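Local atomic coordinates of nidogen (Mus musculus, PDB entry 1NPE), a protein that probably helps tie basement-membrane networks together, with this YWTD beta-propeller domain (G3) as the likely laminin-binding module. Residues 160-165 with 200-205; 181-186 with 190-195. All blocks are in the same frame, centred on the assembly; numbering follows the deposited sequence.

Contact 1 (160-165 with 200-205); sequences ILAQDN and GRRKVL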
ATOM      1  N   ILE A 160      20.240   4.125  -1.638  1.00 19.79           N
ATOM      2  CA  ILE A 160      19.588   3.768  -0.390  1.00 18.41           C
ATOM      3  C   ILE A 160      20.029   4.758   0.679  1.00 17.65           C
ATOM      4  O   ILE A 160      21.215   5.041   0.819  1.00 17.78           O
ATOM      5  CB  ILE A 160      19.956   2.333   0.035  1.00 18.01           C
ATOM      6  CG1 ILE A 160      19.566   1.354  -1.073  1.00 18.62           C
ATOM      7  CG2 ILE A 160      19.244   1.969   1.322  1.00 17.94           C
ATOM      8  CD1 ILE A 160      19.919  -0.098  -0.787  1.00 18.16           C
ATOM      9  N   LEU A 161      19.057   5.301   1.404  1.00 17.93           N
ATOM     10  CA  LEU A 161      19.307   6.272   2.461  1.00 16.97           C
ATOM     11  C   LEU A 161      19.374   5.594   3.837  1.00 17.43           C
ATOM     12  O   LEU A 161      20.221   5.926   4.658  1.00 18.33           O
ATOM     13  CB  LEU A 161      18.199   7.328   2.431  1.00 16.28           C
ATOM     14  CG  LEU A 161      18.547   8.821   2.490  1.00 18.39           C
ATOM     15  CD1 LEU A 161      19.735   9.172   1.599  1.00 13.76           C
ATOM     16  CD2 LEU A 161      17.320   9.614   2.076  1.00 16.00           C
ATOM     17  N   ALA A 162      18.461   4.660   4.086  1.00 18.49           N
ATOM     18  CA  ALA A 162      18.403   3.919   5.348  1.00 19.00           C
ATOM     19  C   ALA A 162      18.033   2.481   5.012  1.00 20.73           C
ATOM     20  O   ALA A 162      17.181   2.233   4.154  1.00 20.86           O
ATOM     21  CB  ALA A 162      17.372   4.528   6.289  1.00 17.46           C
ATOM     22  N   GLN A 163      18.641   1.539   5.724  1.00 23.70           N
ATOM     23  CA  GLN A 163      18.420   0.118   5.462  1.00 25.69           C
ATOM     24  C   GLN A 163      18.331  -0.671   6.762  1.00 25.67           C
ATOM     25  O   GLN A 163      17.505  -1.577   6.900  1.00 26.69           O
ATOM     26  CB  GLN A 163      19.596  -0.389   4.635  1.00 28.87           C
ATOM     27  CG  GLN A 163      19.328  -1.564   3.749  1.00 34.81           C
ATOM     28  CD  GLN A 163      20.533  -1.875   2.882  1.00 38.93           C
ATOM     29  OE1 GLN A 163      20.733  -1.265   1.833  1.00 40.22           O
ATOM     30  NE2 GLN A 163      21.367  -2.797   3.343  1.00 42.24           N
ATOM     31  N   ASP A 164      19.206  -0.331   7.703  1.00 26.13           N
ATOM     32  CA  ASP A 164      19.261  -0.988   9.002  1.00 26.34           C
ATOM     33  C   ASP A 164      18.185  -0.471   9.933  1.00 25.83           C
ATOM     34  O   ASP A 164      17.709   0.655   9.792  1.00 26.98           O
ATOM     35  CB  ASP A 164      20.624  -0.754   9.656  1.00 28.15           C
ATOM     36  CG  ASP A 164      21.758  -1.419   8.906  1.00 31.81           C
ATOM     37  OD1 ASP A 164      21.495  -2.207   7.966  1.00 31.14           O
ATOM     38  OD2 ASP A 164      22.924  -1.163   9.275  1.00 34.07           O
ATOM     39  N   ASN A 165      17.834  -1.299  10.907  1.00 25.51           N
ATOM     40  CA  ASN A 165      16.828  -0.962  11.902  1.00 25.31           C
ATOM     41  C   ASN A 165      15.527  -0.421  11.320  1.00 22.98           C
ATOM     42  O   ASN A 165      14.995   0.586  11.785  1.00 25.01           O
ATOM     43  CB  ASN A 165      17.407   0.008  12.936  1.00 27.47           C
ATOM     44  CG  ASN A 165      18.553  -0.596  13.719  1.00 29.94           C
ATOM     45  OD1 ASN A 165      19.589   0.042  13.916  1.00 31.49           O
ATOM     46  ND2 ASN A 165      18.376  -1.836  14.172  1.00 31.46           N
ATOM     47  N   GLY A 200      23.346   9.131   8.491  1.00 29.56           N
ATOM     48  CA  GLY A 200      23.646   8.346   9.679  1.00 28.12           C
ATOM     49  C   GLY A 200      22.973   8.729  10.989  1.00 27.46           C
ATOM     50  O   GLY A 200      22.735   7.863  11.829  1.00 27.85           O
ATOM     51  N   ARG A 201      22.667  10.011  11.170  1.00 26.21           N
ATOM     52  CA  ARG A 201      22.037  10.481  12.401  1.00 26.98           C
ATOM     53  C   ARG A 201      20.503  10.507  12.336  1.00 26.16           C
ATOM     54  O   ARG A 201      19.909  11.359  11.679  1.00 26.55           O
ATOM     55  CB  ARG A 201      22.569  11.869  12.759  1.00 29.14           C
ATOM     56  CG  ARG A 201      22.289  12.300  14.187  1.00 34.90           C
ATOM     57  CD  ARG A 201      22.726  13.740  14.415  1.00 39.15           C
ATOM     58  NE  ARG A 201      23.203  13.955  15.779  1.00 43.74           N
ATOM     59  CZ  ARG A 201      22.551  14.648  16.705  1.00 45.49           C
ATOM     60  NH1 ARG A 201      21.381  15.209  16.419  1.00 46.47           N
ATOM     61  NH2 ARG A 201      23.057  14.756  17.928  1.00 46.87           N
ATOM     62  N   ARG A 202      19.868   9.605  13.076  1.00 25.72           N
ATOM     63  CA  ARG A 202      18.416   9.516  13.093  1.00 25.09           C
ATOM     64  C   ARG A 202      17.747   9.876  14.424  1.00 25.70           C
ATOM     65  O   ARG A 202      18.050   9.276  15.459  1.00 26.47           O
ATOM     66  CB  ARG A 202      17.969   8.098  12.747  1.00 23.98           C
ATOM     67  CG  ARG A 202      18.480   7.506  11.460  1.00 21.12           C
ATOM     68  CD  ARG A 202      17.652   6.267  11.215  1.00 22.88           C
ATOM     69  NE  ARG A 202      18.274   5.300  10.331  1.00 24.38           N
ATOM     70  CZ  ARG A 202      17.911   4.026  10.258  1.00 22.00           C
ATOM     71  NH1 ARG A 202      16.925   3.560  11.019  1.00 21.26           N
ATOM     72  NH2 ARG A 202      18.539   3.217   9.421  1.00 25.39           N
ATOM     73  N   LYS A 203      16.817  10.829  14.382  1.00 25.86           N
ATOM     74  CA  LYS A 203      16.047  11.221  15.561  1.00 27.24           C
ATOM     75  C   LYS A 203      14.948  10.178  15.614  1.00 27.87           C
ATOM     76  O   LYS A 203      14.376   9.847  14.575  1.00 28.78           O
ATOM     77  CB  LYS A 203      15.339  12.553  15.348  1.00 29.91           C
ATOM     78  CG  LYS A 203      16.110  13.823  15.590  1.00 35.43           C
ATOM     79  CD  LYS A 203      15.109  14.976  15.446  1.00 39.57           C
ATOM     80  CE  LYS A 203      15.747  16.348  15.569  1.00 41.81           C
ATOM     81  NZ  LYS A 203      14.768  17.404  15.186  1.00 43.96           N
ATOM     82  N   VAL A 204      14.627   9.663  16.794  1.00 27.78           N
ATOM     83  CA  VAL A 204      13.565   8.675  16.867  1.00 27.61           C
ATOM     84  C   VAL A 204      12.513   8.947  17.938  1.00 28.20           C
ATOM     85  O   VAL A 204      12.825   9.333  19.062  1.00 28.74           O
ATOM     86  CB  VAL A 204      14.106   7.206  17.022  1.00 29.88           C
ATOM     87  CG1 VAL A 204      15.432   7.024  16.296  1.00 28.83           C
ATOM     88  CG2 VAL A 204      14.211   6.803  18.468  1.00 30.57           C
ATOM     89  N   LEU A 205      11.256   8.782  17.545  1.00 27.78           N
ATOM     90  CA  LEU A 205      10.121   8.939  18.434  1.00 27.78           C
ATOM     91  C   LEU A 205       9.542   7.533  18.578  1.00 28.22           C
ATOM     92  O   LEU A 205       9.219   6.891  17.584  1.00 26.46           O
ATOM     93  CB  LEU A 205       9.077   9.878  17.822  1.00 28.94           C
ATOM     94  CG  LEU A 205       7.744   9.947  18.579  1.00 30.88           C
ATOM     95  CD1 LEU A 205       7.966  10.479  19.986  1.00 31.48           C
ATOM     96  CD2 LEU A 205       6.753  10.817  17.824  1.00 33.27           C
TER
HETATM   97  O   HOH W   1      20.911   2.265   7.380  1.00 27.00           O
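Arg202 reaches from the outermost strand of one propeller blade (201-206) to the chain leaving the outermost strand of the preceding blade (159-162), where it grips the carbonyl of Asp164. This is a polar bridge between neighbouring blades at the surface of the YWTD propeller, across the start of the connection that leads on to strand 169-175. The reach comes from an arginine chain extended from CG to NE, with CG anti to the carbonyl carbon (chi1 -55°). Arg202 NH2 makes the main bond, 2.7 Å to Asp164 O; it is fairly straight (162° at the hydrogen), and the oxygen lies almost in the guanidinium plane. Arg202 NH1 adds a weak, bent bond of 3.2 Å to the same Asp164 O, so one carbonyl takes two donors. Asn165 O stands at the same guanidinium's edge, 3.6 Å from Arg202 NH1. Ala162 points its CB at the group from an oblique angle, 3.6 Å from Arg202 NH2. A water accepts from Gln163 N at 2.9 Å and, weakly, from Arg202 NH2. Beyond the two segments, NH1 forms a salt bridge with Glu192, and the side chains of both Ala162 and Arg202 touch Trp183. A leucine in place of Arg202 would probably leave Asp164 O without these two donors and cost Glu192 OE1 its salt bridge. The Asp164 carboxylate leads away, with OD2 6.2 Å from Arg202 NH2, and the grip falls on the backbone carbonyl oxygen; the arginine's charge is probably balanced mainly by Glu192.

Contact 2 (181-186 with 190-195); sequences LCWVDA and RAECLN
The two middle strands of a propeller blade, 181-185 and 190-195, pair here as an antiparallel beta hairpin pinned by the Cys182-Cys193 disulfide. Three hydrogen-bonded pairs, Leu181-Leu194, Trp183-Glu192 and Asp185-Arg190, each exchange two backbone bonds, for instance Trp183 N to Glu192 O at 2.8 Å. The disulfide spans a non-hydrogen-bonded pair whose CA atoms close to 3.9 Å, on the face shared with Val184 and Ala191. On the face of the hydrogen-bonded pairs, Trp183 has CG between the backbone N and carbonyl carbon (chi1 66°), which swings the indole toward the partner strand. Glu192 CB packs over the six-membered ring as a CH-pi contact, 3.9 Å from its centroid, while Leu194 CD1 meets the ring edge 3.7 Å from Trp183 CZ3. A water accepts a hydrogen bond from Trp183 NE1 (3.1 Å) and lies 2.8 Å from Asp185 OD2 and 2.7 Å from Glu192 OE2. Asp185 is also held by backbone N-H groups, Leu168 among them, and Glu192 pairs with Arg202. The two buried carboxylates thus sit near each other with a water between them and other donors at each, which probably eases their mutual repulsion.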
ATOM      1  N   LEU A 181      13.815  14.427   6.614  1.00 17.98           N
ATOM      2  CA  LEU A 181      13.031  13.359   6.019  1.00 15.95           C
ATOM      3  C   LEU A 181      12.609  12.448   7.173  1.00 15.17           C
ATOM      4  O   LEU A 181      13.443  11.896   7.884  1.00 14.18           O
ATOM      5  CB  LEU A 181      13.860  12.569   5.005  1.00 12.63           C
ATOM      6  CG  LEU A 181      13.153  11.391   4.324  1.00 12.34           C
ATOM      7  CD1 LEU A 181      12.007  11.901   3.464  1.00 12.86           C
ATOM      8  CD2 LEU A 181      14.134  10.589   3.479  1.00 14.48           C
ATOM      9  N   CYS A 182      11.309  12.318   7.373  1.00 13.52           N
ATOM     10  CA  CYS A 182      10.802  11.475   8.438  1.00 12.61           C
ATOM     11  C   CYS A 182       9.918  10.370   7.883  1.00 11.92           C
ATOM     12  O   CYS A 182       9.232  10.562   6.890  1.00 13.41           O
ATOM     13  CB  CYS A 182       9.979  12.302   9.420  1.00 13.99           C
ATOM     14  SG  CYS A 182      10.803  13.775  10.093  1.00 16.37           S
ATOM     15  N   TRP A 183       9.944   9.212   8.529  1.00 10.50           N
ATOM     16  CA  TRP A 183       9.107   8.096   8.122  1.00 11.06           C
ATOM     17  C   TRP A 183       8.488   7.478   9.362  1.00 11.60           C
ATOM     18  O   TRP A 183       8.929   7.756  10.474  1.00 11.16           O
ATOM     19  CB  TRP A 183       9.911   7.047   7.339  1.00  9.99           C
ATOM     20  CG  TRP A 183      10.973   6.334   8.110  1.00 11.54           C
ATOM     21  CD1 TRP A 183      10.811   5.233   8.908  1.00 11.42           C
ATOM     22  CD2 TRP A 183      12.377   6.627   8.109  1.00 10.83           C
ATOM     23  NE1 TRP A 183      12.028   4.823   9.398  1.00 12.59           N
ATOM     24  CE2 TRP A 183      13.006   5.658   8.923  1.00 10.90           C
ATOM     25  CE3 TRP A 183      13.164   7.612   7.496  1.00 12.21           C
ATOM     26  CZ2 TRP A 183      14.388   5.639   9.140  1.00 12.42           C
ATOM     27  CZ3 TRP A 183      14.542   7.594   7.711  1.00 14.55           C
ATOM     28  CH2 TRP A 183      15.138   6.611   8.527  1.00 15.01           C
ATOM     29  N   VAL A 184       7.409   6.724   9.174  1.00 11.78           N
ATOM     30  CA  VAL A 184       6.742   6.037  10.278  1.00 10.86           C
ATOM     31  C   VAL A 184       6.906   4.551   9.979  1.00 11.69           C
ATOM     32  O   VAL A 184       6.732   4.113   8.841  1.00 10.93           O
ATOM     33  CB  VAL A 184       5.254   6.441  10.418  1.00 11.64           C
ATOM     34  CG1 VAL A 184       5.155   7.901  10.835  1.00  9.99           C
ATOM     35  CG2 VAL A 184       4.494   6.202   9.113  1.00  9.99           C
ATOM     36  N   ASP A 185       7.269   3.786  11.000  1.00 13.54           N
ATOM     37  CA  ASP A 185       7.547   2.368  10.827  1.00 15.21           C
ATOM     38  C   ASP A 185       6.654   1.502  11.699  1.00 15.06           C
ATOM     39  O   ASP A 185       6.738   1.551  12.920  1.00 13.73           O
ATOM     40  CB  ASP A 185       9.027   2.133  11.155  1.00 16.87           C
ATOM     41  CG  ASP A 185       9.553   0.804  10.640  1.00 20.63           C
ATOM     42  OD1 ASP A 185       8.904  -0.234  10.866  1.00 21.62           O
ATOM     43  OD2 ASP A 185      10.641   0.794  10.027  1.00 21.31           O
ATOM     44  N   ALA A 186       5.822   0.680  11.063  1.00 15.36           N
ATOM     45  CA  ALA A 186       4.904  -0.192  11.796  1.00 16.24           C
ATOM     46  C   ALA A 186       5.559  -1.488  12.266  1.00 17.75           C
ATOM     47  O   ALA A 186       4.896  -2.347  12.850  1.00 20.11           O
ATOM     48  CB  ALA A 186       3.673  -0.488  10.956  1.00 14.44           C
ATOM     49  N   ARG A 190       7.954   3.069  15.413  1.00 23.04           N
ATOM     50  CA  ARG A 190       8.432   4.418  15.629  1.00 23.45           C
ATOM     51  C   ARG A 190       8.476   5.329  14.411  1.00 21.00           C
ATOM     52  O   ARG A 190       8.124   4.930  13.300  1.00 20.70           O
ATOM     53  CB  ARG A 190       9.782   4.394  16.369  1.00 27.31           C
ATOM     54  CG  ARG A 190      10.911   3.590  15.753  1.00 31.94           C
ATOM     55  CD  ARG A 190      11.807   3.039  16.875  1.00 34.72           C
ATOM     56  NE  ARG A 190      13.232   3.034  16.545  1.00 38.18           N
ATOM     57  CZ  ARG A 190      14.206   2.829  17.435  1.00 42.16           C
ATOM     58  NH1 ARG A 190      13.912   2.603  18.713  1.00 43.09           N
ATOM     59  NH2 ARG A 190      15.480   2.898  17.061  1.00 39.77           N
ATOM     60  N   ALA A 191       8.775   6.597  14.671  1.00 18.17           N
ATOM     61  CA  ALA A 191       8.910   7.601  13.630  1.00 17.14           C
ATOM     62  C   ALA A 191      10.373   8.024  13.665  1.00 17.03           C
ATOM     63  O   ALA A 191      10.940   8.240  14.736  1.00 16.16           O
ATOM     64  CB  ALA A 191       8.006   8.793  13.912  1.00 15.38           C
ATOM     65  N   GLU A 192      11.009   8.079  12.503  1.00 17.24           N
ATOM     66  CA  GLU A 192      12.403   8.479  12.451  1.00 17.86           C
ATOM     67  C   GLU A 192      12.607   9.591  11.442  1.00 19.53           C
ATOM     68  O   GLU A 192      11.971   9.607  10.387  1.00 19.87           O
ATOM     69  CB  GLU A 192      13.302   7.288  12.120  1.00 16.49           C
ATOM     70  CG  GLU A 192      13.181   6.137  13.109  1.00 19.86           C
ATOM     71  CD  GLU A 192      14.330   5.155  13.022  1.00 18.76           C
ATOM     72  OE1 GLU A 192      15.491   5.582  13.160  1.00 24.95           O
ATOM     73  OE2 GLU A 192      14.081   3.954  12.832  1.00 21.97           O
ATOM     74  N   CYS A 193      13.463  10.542  11.804  1.00 20.36           N
ATOM     75  CA  CYS A 193      13.774  11.668  10.944  1.00 20.82           C
ATOM     76  C   CYS A 193      15.266  11.691  10.717  1.00 22.25           C
ATOM     77  O   CYS A 193      16.044  11.270  11.579  1.00 20.83           O
ATOM     78  CB  CYS A 193      13.346  12.992  11.576  1.00 20.81           C
ATOM     79  SG  CYS A 193      11.563  13.156  11.883  1.00 22.24           S
ATOM     80  N   LEU A 194      15.660  12.231   9.572  1.00 22.47           N
ATOM     81  CA  LEU A 194      17.059  12.314   9.216  1.00 24.28           C
ATOM     82  C   LEU A 194      17.271  13.402   8.175  1.00 25.04           C
ATOM     83  O   LEU A 194      16.324  13.826   7.511  1.00 25.05           O
ATOM     84  CB  LEU A 194      17.510  10.932   8.709  1.00 24.53           C
ATOM     85  CG  LEU A 194      18.089  10.518   7.344  1.00 26.25           C
ATOM     86  CD1 LEU A 194      17.945   9.002   7.266  1.00 21.15           C
ATOM     87  CD2 LEU A 194      17.402  11.147   6.140  1.00 24.10           C
ATOM     88  N   ASN A 195      18.497  13.912   8.103  1.00 26.66           N
ATOM     89  CA  ASN A 195      18.854  14.915   7.107  1.00 26.87           C
ATOM     90  C   ASN A 195      19.540  14.092   6.020  1.00 27.00           C
ATOM     91  O   ASN A 195      20.519  13.408   6.290  1.00 27.26           O
ATOM     92  CB  ASN A 195      19.827  15.945   7.686  1.00 27.87           C
ATOM     93  CG  ASN A 195      20.205  17.031   6.677  1.00 30.71           C
ATOM     94  OD1 ASN A 195      20.472  16.746   5.503  1.00 27.88           O
ATOM     95  ND2 ASN A 195      20.221  18.283   7.132  1.00 29.16           N
TER
HETATM   96  O   HOH W   2      12.348   2.484  11.446  1.00 22.06           O

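In the fold
Both contacts serve one four-stranded blade: contact 2 joins its two middle strands, and contact 1 ties its outermost strand to the chain leaving the blade before. Strands 190-195 and 201-206 are neighbours, and the backbone of Leu205 and Lys203 probably hydrogen-bonds to Ala191 and Cys193, so the two sites, about 7 Å apart between centres, form one continuous region. Contact 2 is buried, with paired backbones, a covalent link and an indole with one face against Glu192 CB and its edge against Leu194. Contact 1 is small and lies at the surface, where one charged side chain and a water do most of the work. Trp183 adjoins contact 1 through Ala162 and Arg202, Glu192 through its salt bridge to Arg202.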